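Lipoprotein (PDB 4QHQ) binds methionine between its two lobes and probably delivers it to an ABC transporter as a lipid-anchored substrate-binding protein of the NlpA family. Local coordinates at residues S81-V85 and R113-L118; Y220-K226 and M237-F241; L45-D51 and I201-A205; W15-Q19 and V30-E34. All blocks are in the same frame, centred on the assembly; numbering follows the deposited sequence.

Interaction 1. Residues S81-V85 and R113-L118; sequences SPIGV and RALLLL. With MET (methionine), chain B.
One face of the Arg113 guanidinium is covered by Ile83, whose CB lies 3.6 Å above the plane, displaced toward the rim; at the edge, near that plane, sits the carboxylate oxygen OXT of the bound methionine. This is the carboxylate-binding corner of the ligand pocket in a periplasmic-binding-protein fold, where helix 108-120 packs against segment 81-85, which runs into strand 84-86 at Gly84. Arg113 NH1 donates to methionine OXT at 2.8 Å, with an N-H...O angle of 139°. CG stands anti to the backbone N (chi1 178°) and the chain stays extended through NE, which carries the charged group from the helix to the ligand. Arg113 NH2 makes only a weak bond to Ser81 O, bent to 122°, but also forms a salt bridge with Glu191, which probably steadies the guanidinium and tempers its charge. Water 1 joins the groups: it accepts from Ser81 N and Arg113 NH2 and donates to methionine O at 2.8 Å. Ser81 OG stands 3.2 Å from that same methionine O. Toward strand 84-86 this buried contact turns apolar. Ile83 CG2 lies 3.6 Å from Arg113 NE and also touches Leu117, while Val85 faces the next part of the helix, its CG2 meeting Leu117 CD2 at 3.8 Å.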
loop_
_atom_site.group_PDB
_atom_site.type_symbol
_atom_site.label_atom_id
_atom_site.label_comp_id
_atom_site.label_asym_id
_atom_site.label_seq_id
_atom_site.Cartn_x
_atom_site.Cartn_y
_atom_site.Cartn_z
ATOM N N SER A 81 -4.344 -5.182 2.137
ATOM C CA SER A 81 -3.175 -5.903 2.607
ATOM C C SER A 81 -2.677 -5.276 3.896
ATOM O O SER A 81 -1.873 -4.340 3.856
ATOM C CB SER A 81 -2.075 -5.899 1.546
ATOM O OG SER A 81 -1.709 -4.579 1.203
ATOM N N PRO A 82 -3.153 -5.787 5.033
ATOM C CA PRO A 82 -2.775 -5.260 6.354
ATOM C C PRO A 82 -1.267 -5.071 6.498
ATOM O O PRO A 82 -0.483 -5.972 6.203
ATOM C CB PRO A 82 -3.283 -6.342 7.305
ATOM C CG PRO A 82 -4.494 -6.877 6.607
ATOM C CD PRO A 82 -4.077 -6.926 5.153
ATOM N N ILE A 83 -0.877 -3.884 6.931
ATOM C CA ILE A 83 0.531 -3.559 7.030
ATOM C C ILE A 83 1.118 -4.205 8.281
ATOM O O ILE A 83 0.466 -4.295 9.332
ATOM C CB ILE A 83 0.754 -2.031 6.983
ATOM C CG1 ILE A 83 2.217 -1.696 6.675
ATOM C CG2 ILE A 83 0.242 -1.334 8.213
ATOM C CD1 ILE A 83 2.417 -0.258 6.191
ATOM N N GLY A 84 2.346 -4.678 8.148
ATOM C CA GLY A 84 2.990 -5.364 9.253
ATOM C C GLY A 84 4.204 -4.655 9.800
ATOM O O GLY A 84 4.782 -3.756 9.152
ATOM N N VAL A 85 4.586 -5.077 11.002
ATOM C CA VAL A 85 5.836 -4.682 11.630
ATOM C C VAL A 85 6.770 -5.880 11.534
ATOM O O VAL A 85 6.380 -7.016 11.868
ATOM C CB VAL A 85 5.624 -4.348 13.113
ATOM C CG1 VAL A 85 6.924 -3.902 13.747
ATOM C CG2 VAL A 85 4.572 -3.266 13.280
ATOM N N ARG A 113 -0.459 5.876 8.739
ATOM C CA ARG A 113 -0.899 4.507 8.912
ATOM C C ARG A 113 0.027 3.721 9.841
ATOM O O ARG A 113 -0.428 3.004 10.748
ATOM C CB ARG A 113 -0.928 3.843 7.545
ATOM C CG ARG A 113 -1.335 2.384 7.550
ATOM C CD ARG A 113 -1.245 1.869 6.135
ATOM N NE ARG A 113 -1.845 0.553 5.991
ATOM C CZ ARG A 113 -1.855 -0.130 4.856
ATOM N NH1 ARG A 113 -1.259 0.381 3.779
ATOM N NH2 ARG A 113 -2.447 -1.315 4.796
ATOM N N ALA A 114 1.329 3.835 9.601
ATOM C CA ALA A 114 2.328 3.150 10.431
ATOM C C ALA A 114 2.289 3.611 11.882
ATOM O O ALA A 114 2.384 2.795 12.791
ATOM C CB ALA A 114 3.714 3.363 9.856
ATOM N N LEU A 115 2.166 4.918 12.091
ATOM C CA LEU A 115 2.167 5.461 13.442
ATOM C C LEU A 115 0.900 5.048 14.185
ATOM O O LEU A 115 0.932 4.809 15.397
ATOM C CB LEU A 115 2.320 6.982 13.404
ATOM C CG LEU A 115 3.694 7.446 12.918
ATOM C CD1 LEU A 115 3.782 8.959 12.907
ATOM C CD2 LEU A 115 4.787 6.856 13.797
ATOM N N LEU A 116 -0.211 4.951 13.457
ATOM C CA LEU A 116 -1.456 4.476 14.055
ATOM C C LEU A 116 -1.331 3.018 14.490
ATOM O O LEU A 116 -1.809 2.646 15.565
ATOM C CB LEU A 116 -2.628 4.629 13.089
ATOM C CG LEU A 116 -3.100 6.052 12.810
ATOM C CD1 LEU A 116 -4.193 6.048 11.752
ATOM C CD2 LEU A 116 -3.595 6.698 14.084
ATOM N N LEU A 117 -0.690 2.192 13.668
ATOM C CA LEU A 117 -0.481 0.797 14.038
ATOM C C LEU A 117 0.376 0.715 15.293
ATOM O O LEU A 117 0.058 -0.036 16.225
ATOM C CB LEU A 117 0.179 0.013 12.913
ATOM C CG LEU A 117 0.473 -1.453 13.237
ATOM C CD1 LEU A 117 -0.797 -2.218 13.592
ATOM C CD2 LEU A 117 1.199 -2.127 12.101
ATOM N N LEU A 118 1.454 1.493 15.337
ATOM C CA LEU A 118 2.305 1.514 16.533
ATOM C C LEU A 118 1.532 1.994 17.757
ATOM O O LEU A 118 1.757 1.508 18.869
ATOM C CB LEU A 118 3.552 2.377 16.307
ATOM C CG LEU A 118 4.574 1.867 15.294
ATOM C CD1 LEU A 118 5.739 2.833 15.169
ATOM C CD2 LEU A 118 5.065 0.464 15.652
HETATM N N MET B . -0.185 -1.763 -1.775
HETATM C CA MET B . 0.144 -0.749 -0.772
HETATM C C MET B . -0.549 -1.043 0.540
HETATM O O MET B . -1.708 -1.440 0.524
HETATM C CB MET B . -0.258 0.634 -1.296
HETATM C CG MET B . 0.084 1.792 -0.340
HETATM S SD MET B . -0.465 3.390 -0.976
HETATM C CE MET B . 0.612 3.601 -2.397
HETATM O OXT MET B . 0.044 -0.912 1.624
HETATM O O HOH W 1 -3.753 -2.285 2.212
#

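Interaction 2. Residues Y220-K226 and M237-F241; sequences YQSPEVK and MVASF
Lys226 NZ donates to the C-terminal carboxylate at Phe241 OXT over 2.9 Å, a salt bridge that ties the chain end to helix 223-233 just after the short edge strand 238-239 of the six-stranded sheet. The lysine chain is bent near its end, which lets NZ reach the carboxylate, and its CE rests 3.9 Å from Ala239 CB. The Phe241 ring packs against the turn between helices 211-220 and 223-233. Gln221 CA sits over the centre of one ring face in a CH-pi contact, 3.5 Å from the centroid and 12° off the normal, while Ala239 CB lies over the opposite face toward the rim. The Gln221 side chain runs on past the ring, its CB 3.7 Å from Phe241 CG, with the amide plane 21° from the ring plane; its NE2 is hydrogen-bonded to Leu77 O on strand 72-80. Gln221 is the centre of an inverse gamma turn, and Ser222 then serves as N-cap of the second helix through a weak bond from Val225 N to Ser222 OG, which is also bonded to Ala219 O. With CG between the backbone N and the carbonyl carbon (chi1 59°), the phenyl group reaches into this turn. The Tyr220 and Phe241 side chains cross at about a right angle, and Phe241 CE2 lies at the tyrosine ring's edge, 4.1 Å from Tyr220 CD1.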
loop_
_atom_site.group_PDB
_atom_site.type_symbol
_atom_site.label_atom_id
_atom_site.label_comp_id
_atom_site.label_asym_id
_atom_site.label_seq_id
_atom_site.Cartn_x
_atom_site.Cartn_y
_atom_site.Cartn_z
ATOM N N TYR A 220 -10.365 -7.331 -13.434
ATOM C CA TYR A 220 -9.639 -7.430 -12.186
ATOM C C TYR A 220 -10.492 -8.182 -11.173
ATOM O O TYR A 220 -10.011 -9.091 -10.487
ATOM C CB TYR A 220 -9.270 -6.053 -11.639
ATOM C CG TYR A 220 -8.198 -6.136 -10.564
ATOM C CD1 TYR A 220 -8.464 -6.706 -9.315
ATOM C CD2 TYR A 220 -6.917 -5.666 -10.809
ATOM C CE1 TYR A 220 -7.476 -6.797 -8.342
ATOM C CE2 TYR A 220 -5.931 -5.754 -9.846
ATOM C CZ TYR A 220 -6.218 -6.314 -8.620
ATOM O OH TYR A 220 -5.232 -6.387 -7.661
ATOM N N GLN A 221 -11.760 -7.793 -11.083
ATOM C CA GLN A 221 -12.660 -8.342 -10.071
ATOM C C GLN A 221 -13.275 -9.644 -10.561
ATOM O O GLN A 221 -14.493 -9.787 -10.647
ATOM C CB GLN A 221 -13.733 -7.319 -9.705
ATOM C CG GLN A 221 -13.152 -6.031 -9.128
ATOM C CD GLN A 221 -14.223 -5.034 -8.716
ATOM O OE1 GLN A 221 -15.379 -5.136 -9.133
ATOM N NE2 GLN A 221 -13.847 -4.067 -7.886
ATOM N N SER A 222 -12.403 -10.595 -10.872
ATOM C CA SER A 222 -12.789 -11.844 -11.511
ATOM C C SER A 222 -12.415 -13.031 -10.634
ATOM O O SER A 222 -11.537 -12.916 -9.782
ATOM C CB SER A 222 -12.071 -11.965 -12.852
ATOM O OG SER A 222 -10.666 -11.953 -12.662
ATOM N N PRO A 223 -13.084 -14.179 -10.840
ATOM C CA PRO A 223 -12.724 -15.381 -10.078
ATOM C C PRO A 223 -11.259 -15.779 -10.269
ATOM O O PRO A 223 -10.624 -16.212 -9.308
ATOM C CB PRO A 223 -13.649 -16.453 -10.659
ATOM C CG PRO A 223 -14.827 -15.691 -11.163
ATOM C CD PRO A 223 -14.272 -14.396 -11.685
ATOM N N GLU A 224 -10.739 -15.636 -11.487
ATOM C CA GLU A 224 -9.356 -15.999 -11.777
ATOM C C GLU A 224 -8.388 -15.195 -10.925
ATOM O O GLU A 224 -7.438 -15.731 -10.362
ATOM C CB GLU A 224 -9.032 -15.769 -13.256
ATOM C CG GLU A 224 -9.672 -16.762 -14.215
ATOM C CD GLU A 224 -11.006 -16.287 -14.766
ATOM O OE1 GLU A 224 -11.626 -15.393 -14.149
ATOM O OE2 GLU A 224 -11.433 -16.805 -15.823
ATOM N N VAL A 225 -8.630 -13.895 -10.845
ATOM C CA VAL A 225 -7.764 -13.010 -10.073
ATOM C C VAL A 225 -7.885 -13.252 -8.560
ATOM O O VAL A 225 -6.877 -13.298 -7.848
ATOM C CB VAL A 225 -8.034 -11.539 -10.443
ATOM C CG1 VAL A 225 -7.291 -10.596 -9.527
ATOM C CG2 VAL A 225 -7.633 -11.286 -11.889
ATOM N N LYS A 226 -9.112 -13.433 -8.075
ATOM C CA LYS A 226 -9.308 -13.731 -6.661
ATOM C C LYS A 226 -8.587 -15.019 -6.285
ATOM O O LYS A 226 -7.923 -15.084 -5.255
ATOM C CB LYS A 226 -10.790 -13.841 -6.313
ATOM C CG LYS A 226 -11.040 -14.373 -4.907
ATOM C CD LYS A 226 -12.519 -14.437 -4.583
ATOM C CE LYS A 226 -13.077 -13.053 -4.324
ATOM N NZ LYS A 226 -14.435 -13.115 -3.706
ATOM N N MET A 237 -2.826 -10.719 1.297
ATOM C CA MET A 237 -3.644 -9.839 0.477
ATOM C C MET A 237 -5.018 -10.481 0.407
ATOM O O MET A 237 -5.137 -11.681 0.168
ATOM C CB MET A 237 -3.024 -9.686 -0.909
ATOM C CG MET A 237 -1.736 -8.873 -0.890
ATOM S SD MET A 237 -0.683 -9.114 -2.337
ATOM C CE MET A 237 -1.816 -8.730 -3.671
ATOM N N VAL A 238 -6.043 -9.680 0.672
ATOM C CA VAL A 238 -7.416 -10.154 0.692
ATOM C C VAL A 238 -8.207 -9.387 -0.364
ATOM O O VAL A 238 -8.205 -8.156 -0.376
ATOM C CB VAL A 238 -8.041 -9.963 2.090
ATOM C CG1 VAL A 238 -9.519 -10.330 2.054
ATOM C CG2 VAL A 238 -7.289 -10.799 3.145
ATOM N N ALA A 239 -8.858 -10.115 -1.267
ATOM C CA ALA A 239 -9.600 -9.470 -2.340
ATOM C C ALA A 239 -10.645 -8.519 -1.784
ATOM O O ALA A 239 -11.287 -8.791 -0.767
ATOM C CB ALA A 239 -10.259 -10.503 -3.264
ATOM N N SER A 240 -10.820 -7.394 -2.468
ATOM C CA SER A 240 -11.816 -6.413 -2.066
ATOM C C SER A 240 -13.070 -6.495 -2.934
ATOM O O SER A 240 -13.781 -5.510 -3.094
ATOM C CB SER A 240 -11.239 -5.001 -2.126
ATOM O OG SER A 240 -10.093 -4.878 -1.313
ATOM N N PHE A 241 -13.341 -7.689 -3.452
ATOM C CA PHE A 241 -14.502 -7.946 -4.294
ATOM C C PHE A 241 -14.900 -9.398 -4.132
ATOM O O PHE A 241 -15.948 -9.819 -4.633
ATOM C CB PHE A 241 -14.161 -7.673 -5.758
ATOM C CG PHE A 241 -13.025 -8.512 -6.275
ATOM C CD1 PHE A 241 -13.266 -9.752 -6.851
ATOM C CD2 PHE A 241 -11.719 -8.067 -6.183
ATOM C CE1 PHE A 241 -12.226 -10.530 -7.329
ATOM C CE2 PHE A 241 -10.670 -8.841 -6.656
ATOM C CZ PHE A 241 -10.928 -10.076 -7.230
ATOM O OXT PHE A 241 -14.191 -10.192 -3.510
#

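Interaction 3. Residues L45-D51 and I201-A205; sequences LDSGDLD and IAVRA
Arg204 and Leu45 cross at a slant, the arginine chain passing over the last turn of helix 41-47 and turning its guanidinium edge to two backbone carbonyls. The contact joins the end of that helix, and the loop leading to strand 52-57, to the neighbouring antiparallel strand 199-204 of the six-stranded sheet. Arg204 NH1 donates to Leu50 O at 2.7 Å, nearly along the C=O axis, and to Leu45 O at 3.0 Å, in the carbonyl plane. Both acceptors lie close to the guanidinium plane, so the two bonds fix the group's rotation. Leu45 O also receives Gly48 N, which gives it two donors where the helix ends; Gly48 follows with positive phi (103°). A bend at chi3 (-61°) curls the arginine back so that its end meets the loop. The Asp51 carboxylate is turned 66° from the guanidinium plane, and its ion pair with Arg204 is long, 3.8 Å from OD1 to NH2; water 2 donates to Asp51 OD1 and Gly48 O and accepts weakly from NH2. Outside the segments Arg204 NH2 has a salt bridge with Asp207, and Asp51 OD2 accepts a hydrogen bond from the backbone N of Lys3. On the apolar side Leu45 CD2 meets Ala202 CB at 4.1 Å. Water 3 sits over the centre of one guanidinium face, accepting from Arg204 N and donating to Asp51 O at 2.8 Å.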
loop_
_atom_site.group_PDB
_atom_site.type_symbol
_atom_site.label_atom_id
_atom_site.label_comp_id
_atom_site.label_asym_id
_atom_site.label_seq_id
_atom_site.Cartn_x
_atom_site.Cartn_y
_atom_site.Cartn_z
ATOM N N LEU A 45 -0.441 8.947 -14.905
ATOM C CA LEU A 45 -1.853 8.899 -15.253
ATOM C C LEU A 45 -2.402 10.289 -15.590
ATOM O O LEU A 45 -3.125 10.477 -16.571
ATOM C CB LEU A 45 -2.647 8.291 -14.100
ATOM C CG LEU A 45 -4.170 8.243 -14.267
ATOM C CD1 LEU A 45 -4.572 7.506 -15.546
ATOM C CD2 LEU A 45 -4.806 7.600 -13.027
ATOM N N ASP A 46 -2.058 11.268 -14.764
ATOM C CA ASP A 46 -2.504 12.635 -14.965
ATOM C C ASP A 46 -2.024 13.189 -16.312
ATOM O O ASP A 46 -2.736 13.956 -16.968
ATOM C CB ASP A 46 -2.008 13.512 -13.817
ATOM C CG ASP A 46 -2.498 14.935 -13.916
ATOM O OD1 ASP A 46 -3.706 15.159 -13.685
ATOM O OD2 ASP A 46 -1.674 15.823 -14.218
ATOM N N SER A 47 -0.825 12.783 -16.730
ATOM C CA SER A 47 -0.198 13.335 -17.934
ATOM C C SER A 47 -0.654 12.649 -19.214
ATOM O O SER A 47 -0.380 13.139 -20.305
ATOM C CB SER A 47 1.323 13.233 -17.836
ATOM O OG SER A 47 1.739 11.882 -17.959
ATOM N N GLY A 48 -1.327 11.513 -19.092
ATOM C CA GLY A 48 -1.830 10.816 -20.264
ATOM C C GLY A 48 -0.976 9.620 -20.628
ATOM O O GLY A 48 -1.359 8.811 -21.469
ATOM N N ASP A 49 0.181 9.497 -19.985
ATOM C CA ASP A 49 1.096 8.399 -20.287
ATOM C C ASP A 49 0.499 7.047 -19.928
ATOM O O ASP A 49 0.818 6.038 -20.555
ATOM C CB ASP A 49 2.435 8.591 -19.569
ATOM C CG ASP A 49 3.256 9.729 -20.154
ATOM O OD1 ASP A 49 3.072 10.047 -21.347
ATOM O OD2 ASP A 49 4.088 10.302 -19.422
ATOM N N LEU A 50 -0.355 7.032 -18.907
ATOM C CA LEU A 50 -1.117 5.841 -18.560
ATOM C C LEU A 50 -2.594 6.111 -18.751
ATOM O O LEU A 50 -3.041 7.259 -18.704
ATOM C CB LEU A 50 -0.909 5.452 -17.091
ATOM C CG LEU A 50 0.504 5.147 -16.597
ATOM C CD1 LEU A 50 0.532 5.062 -15.074
ATOM C CD2 LEU A 50 1.041 3.862 -17.245
ATOM N N ASP A 51 -3.356 5.038 -18.925
ATOM C CA ASP A 51 -4.811 5.107 -18.874
ATOM C C ASP A 51 -5.411 4.776 -17.499
ATOM O O ASP A 51 -6.519 5.207 -17.180
ATOM C CB ASP A 51 -5.388 4.191 -19.937
ATOM C CG ASP A 51 -4.886 4.554 -21.308
ATOM O OD1 ASP A 51 -5.204 5.677 -21.756
ATOM O OD2 ASP A 51 -4.150 3.753 -21.926
ATOM N N ILE A 201 -8.187 0.691 -8.354
ATOM C CA ILE A 201 -7.808 1.095 -9.702
ATOM C C ILE A 201 -8.207 2.554 -9.895
ATOM O O ILE A 201 -9.346 2.922 -9.631
ATOM C CB ILE A 201 -8.491 0.228 -10.773
ATOM C CG1 ILE A 201 -7.995 -1.214 -10.657
ATOM C CG2 ILE A 201 -8.220 0.787 -12.181
ATOM C CD1 ILE A 201 -8.782 -2.199 -11.500
ATOM N N ALA A 202 -7.257 3.384 -10.323
ATOM C CA ALA A 202 -7.513 4.805 -10.539
ATOM C C ALA A 202 -7.500 5.130 -12.022
ATOM O O ALA A 202 -6.716 4.559 -12.788
ATOM C CB ALA A 202 -6.479 5.660 -9.818
ATOM N N VAL A 203 -8.369 6.057 -12.414
ATOM C CA VAL A 203 -8.408 6.568 -13.781
ATOM C C VAL A 203 -8.598 8.078 -13.753
ATOM O O VAL A 203 -8.946 8.653 -12.720
ATOM C CB VAL A 203 -9.561 5.948 -14.601
ATOM C CG1 VAL A 203 -9.387 4.442 -14.708
ATOM C CG2 VAL A 203 -10.922 6.317 -14.009
ATOM N N ARG A 204 -8.354 8.734 -14.878
ATOM C CA ARG A 204 -8.651 10.159 -14.952
ATOM C C ARG A 204 -10.154 10.368 -14.805
ATOM O O ARG A 204 -10.944 9.587 -15.339
ATOM C CB ARG A 204 -8.158 10.759 -16.270
ATOM C CG ARG A 204 -6.645 10.854 -16.343
ATOM C CD ARG A 204 -6.189 11.490 -17.660
ATOM N NE ARG A 204 -6.610 10.702 -18.820
ATOM C CZ ARG A 204 -5.929 9.660 -19.289
ATOM N NH1 ARG A 204 -4.793 9.305 -18.714
ATOM N NH2 ARG A 204 -6.376 8.976 -20.330
ATOM N N ALA A 205 -10.531 11.424 -14.085
ATOM C CA ALA A 205 -11.930 11.768 -13.863
ATOM C C ALA A 205 -12.716 11.819 -15.171
ATOM O O ALA A 205 -13.834 11.315 -15.249
ATOM C CB ALA A 205 -12.038 13.105 -13.154
HETATM O O HOH W 2 -3.976 8.136 -21.943
HETATM O O HOH W 3 -7.816 7.630 -17.454
#

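Interaction 4. Residues W15-Q19 and V30-E34; sequences WQVVQ and VKVIE
Helix segment 15-19 runs nearly antiparallel to strand segment 30-34, their axes 8.7 Å apart at closest and 165° between directions, and the backbones come nearest at Gln19 and Val30. Trp15 and Val32 carry the middle of the contact: both methyls of Val32 reach the tryptophan's CB, CG2 lying 3.9 Å from it. The indole, perpendicular to its CA-CB-CG plane (chi2 90°), reaches Val30 with its six-membered ring, and the two side chains cross at about a right angle, with Trp15 CZ3 4.1 Å from Val30 CG1. Val18 CB, one turn along the helix, lies over one face of the indole, and Trp15 NE1 is hydrogen-bonded to Ser54 OG on strand 52-57. Helix 10-26 is the crossover of a beta-alpha-beta unit that begins with strand 2-7 and ends with edge strand 30-35; Trp15 also rests on Val4 and Thr6 of the first strand, so one side chain spans both. Toward the exposed margin Gln16 bends at chi2 (-50°), which brings its amide back toward the strand, Gln16 NE2 standing 4.1 Å from Val32 CG1. Gln16 NE2 donates to Ser12 O and to water 4, and that water donates to Glu34 OE2 at 2.7 Å, so solvent bridges the helix to the strand. At the other end Gln19 extends its chain to the strand, CG 3.5 Å from Val30 O. Water 5 closes this end, accepting from Val30 N at 2.9 Å and donating to Gln19 O.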
loop_
_atom_site.group_PDB
_atom_site.type_symbol
_atom_site.label_atom_id
_atom_site.label_comp_id
_atom_site.label_asym_id
_atom_site.label_seq_id
_atom_site.Cartn_x
_atom_site.Cartn_y
_atom_site.Cartn_z
ATOM N N TRP A 15 -1.357 -8.406 -12.091
ATOM C CA TRP A 15 -1.722 -7.817 -13.373
ATOM C C TRP A 15 -1.416 -8.685 -14.589
ATOM O O TRP A 15 -2.049 -8.510 -15.624
ATOM C CB TRP A 15 -1.185 -6.390 -13.511
ATOM C CG TRP A 15 -2.150 -5.443 -12.904
ATOM C CD1 TRP A 15 -2.181 -5.002 -11.606
ATOM C CD2 TRP A 15 -3.295 -4.886 -13.541
ATOM N NE1 TRP A 15 -3.265 -4.180 -11.415
ATOM C CE2 TRP A 15 -3.970 -4.098 -12.593
ATOM C CE3 TRP A 15 -3.820 -4.980 -14.830
ATOM C CZ2 TRP A 15 -5.131 -3.389 -12.896
ATOM C CZ3 TRP A 15 -4.976 -4.279 -15.132
ATOM C CH2 TRP A 15 -5.617 -3.496 -14.171
ATOM N N GLN A 16 -0.498 -9.640 -14.462
ATOM C CA GLN A 16 -0.315 -10.625 -15.523
ATOM C C GLN A 16 -1.588 -11.456 -15.684
ATOM O O GLN A 16 -1.994 -11.778 -16.806
ATOM C CB GLN A 16 0.900 -11.523 -15.263
ATOM C CG GLN A 16 2.202 -10.788 -14.956
ATOM C CD GLN A 16 2.533 -9.693 -15.956
ATOM O OE1 GLN A 16 2.601 -9.934 -17.163
ATOM N NE2 GLN A 16 2.747 -8.484 -15.457
ATOM N N VAL A 17 -2.234 -11.781 -14.567
ATOM C CA VAL A 17 -3.497 -12.504 -14.625
ATOM C C VAL A 17 -4.606 -11.602 -15.175
ATOM O O VAL A 17 -5.389 -12.020 -16.027
ATOM C CB VAL A 17 -3.903 -13.068 -13.249
ATOM C CG1 VAL A 17 -5.192 -13.885 -13.359
ATOM C CG2 VAL A 17 -2.774 -13.923 -12.678
ATOM N N VAL A 18 -4.670 -10.365 -14.686
ATOM C CA VAL A 18 -5.714 -9.454 -15.135
ATOM C C VAL A 18 -5.589 -9.217 -16.643
ATOM O O VAL A 18 -6.591 -9.153 -17.367
ATOM C CB VAL A 18 -5.648 -8.100 -14.411
ATOM C CG1 VAL A 18 -6.808 -7.221 -14.859
ATOM C CG2 VAL A 18 -5.678 -8.286 -12.892
ATOM N N GLN A 19 -4.352 -9.092 -17.114
ATOM C CA GLN A 19 -4.077 -8.908 -18.536
ATOM C C GLN A 19 -4.685 -10.035 -19.358
ATOM O O GLN A 19 -5.304 -9.795 -20.405
ATOM C CB GLN A 19 -2.566 -8.845 -18.763
ATOM C CG GLN A 19 -2.137 -8.654 -20.207
ATOM C CD GLN A 19 -0.630 -8.529 -20.333
ATOM O OE1 GLN A 19 -0.108 -7.455 -20.637
ATOM N NE2 GLN A 19 0.079 -9.626 -20.088
ATOM N N VAL A 30 -4.524 -4.999 -22.719
ATOM C CA VAL A 30 -3.919 -4.328 -21.578
ATOM C C VAL A 30 -2.404 -4.461 -21.599
ATOM O O VAL A 30 -1.869 -5.558 -21.786
ATOM C CB VAL A 30 -4.453 -4.911 -20.253
ATOM C CG1 VAL A 30 -3.651 -4.395 -19.054
ATOM C CG2 VAL A 30 -5.933 -4.599 -20.087
ATOM N N LYS A 31 -1.714 -3.339 -21.423
ATOM C CA LYS A 31 -0.269 -3.371 -21.255
ATOM C C LYS A 31 0.060 -2.958 -19.829
ATOM O O LYS A 31 -0.458 -1.962 -19.317
ATOM C CB LYS A 31 0.428 -2.463 -22.265
ATOM C CG LYS A 31 0.194 -2.879 -23.708
ATOM C CD LYS A 31 0.699 -4.294 -23.997
ATOM C CE LYS A 31 0.394 -4.713 -25.436
ATOM N NZ LYS A 31 0.940 -6.067 -25.753
ATOM N N VAL A 32 0.896 -3.748 -19.168
ATOM C CA VAL A 32 1.232 -3.488 -17.779
ATOM C C VAL A 32 2.565 -2.767 -17.711
ATOM O O VAL A 32 3.602 -3.310 -18.095
ATOM C CB VAL A 32 1.282 -4.795 -16.977
ATOM C CG1 VAL A 32 1.586 -4.517 -15.515
ATOM C CG2 VAL A 32 -0.036 -5.527 -17.104
ATOM N N ILE A 33 2.516 -1.526 -17.240
ATOM C CA ILE A 33 3.698 -0.680 -17.135
ATOM C C ILE A 33 4.141 -0.665 -15.679
ATOM O O ILE A 33 3.404 -0.206 -14.818
ATOM C CB ILE A 33 3.395 0.765 -17.556
ATOM C CG1 ILE A 33 2.749 0.791 -18.946
ATOM C CG2 ILE A 33 4.673 1.606 -17.568
ATOM C CD1 ILE A 33 3.517 0.011 -19.982
ATOM N N GLU A 34 5.351 -1.141 -15.416
ATOM C CA GLU A 34 5.838 -1.279 -14.051
ATOM C C GLU A 34 6.661 -0.090 -13.570
ATOM O O GLU A 34 7.475 0.468 -14.307
ATOM C CB GLU A 34 6.622 -2.584 -13.913
ATOM C CG GLU A 34 5.803 -3.799 -14.333
ATOM C CD GLU A 34 6.468 -5.114 -13.983
ATOM O OE1 GLU A 34 7.340 -5.125 -13.088
ATOM O OE2 GLU A 34 6.110 -6.141 -14.602
HETATM O O HOH W 4 4.405 -6.197 -16.633
HETATM O O HOH W 5 -5.193 -7.819 -22.390
#

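How the interactions relate
Interactions 2, 3 and 4 all reach the six-stranded sheet, whereas interaction 1 belongs to the lobe built on the five-stranded sheet and supplies two residues of the methionine pocket. Interaction 1 lies about 28 Å, centre to centre, from both 3 and 4, across the centre of the chain. It meets interaction 2 where Ser81 CB packs on Met237 CG at 3.9 Å. Tyr220 is a hub among the others: its CE2 lies 3.5 Å from Trp15 NE1 of interaction 4 and its CB 3.9 Å from Ile201 CD1 of interaction 3. The Tyr220 side chain is about 9 Å from the bound methionine, those of Ala202 and Trp15 about 10 Å.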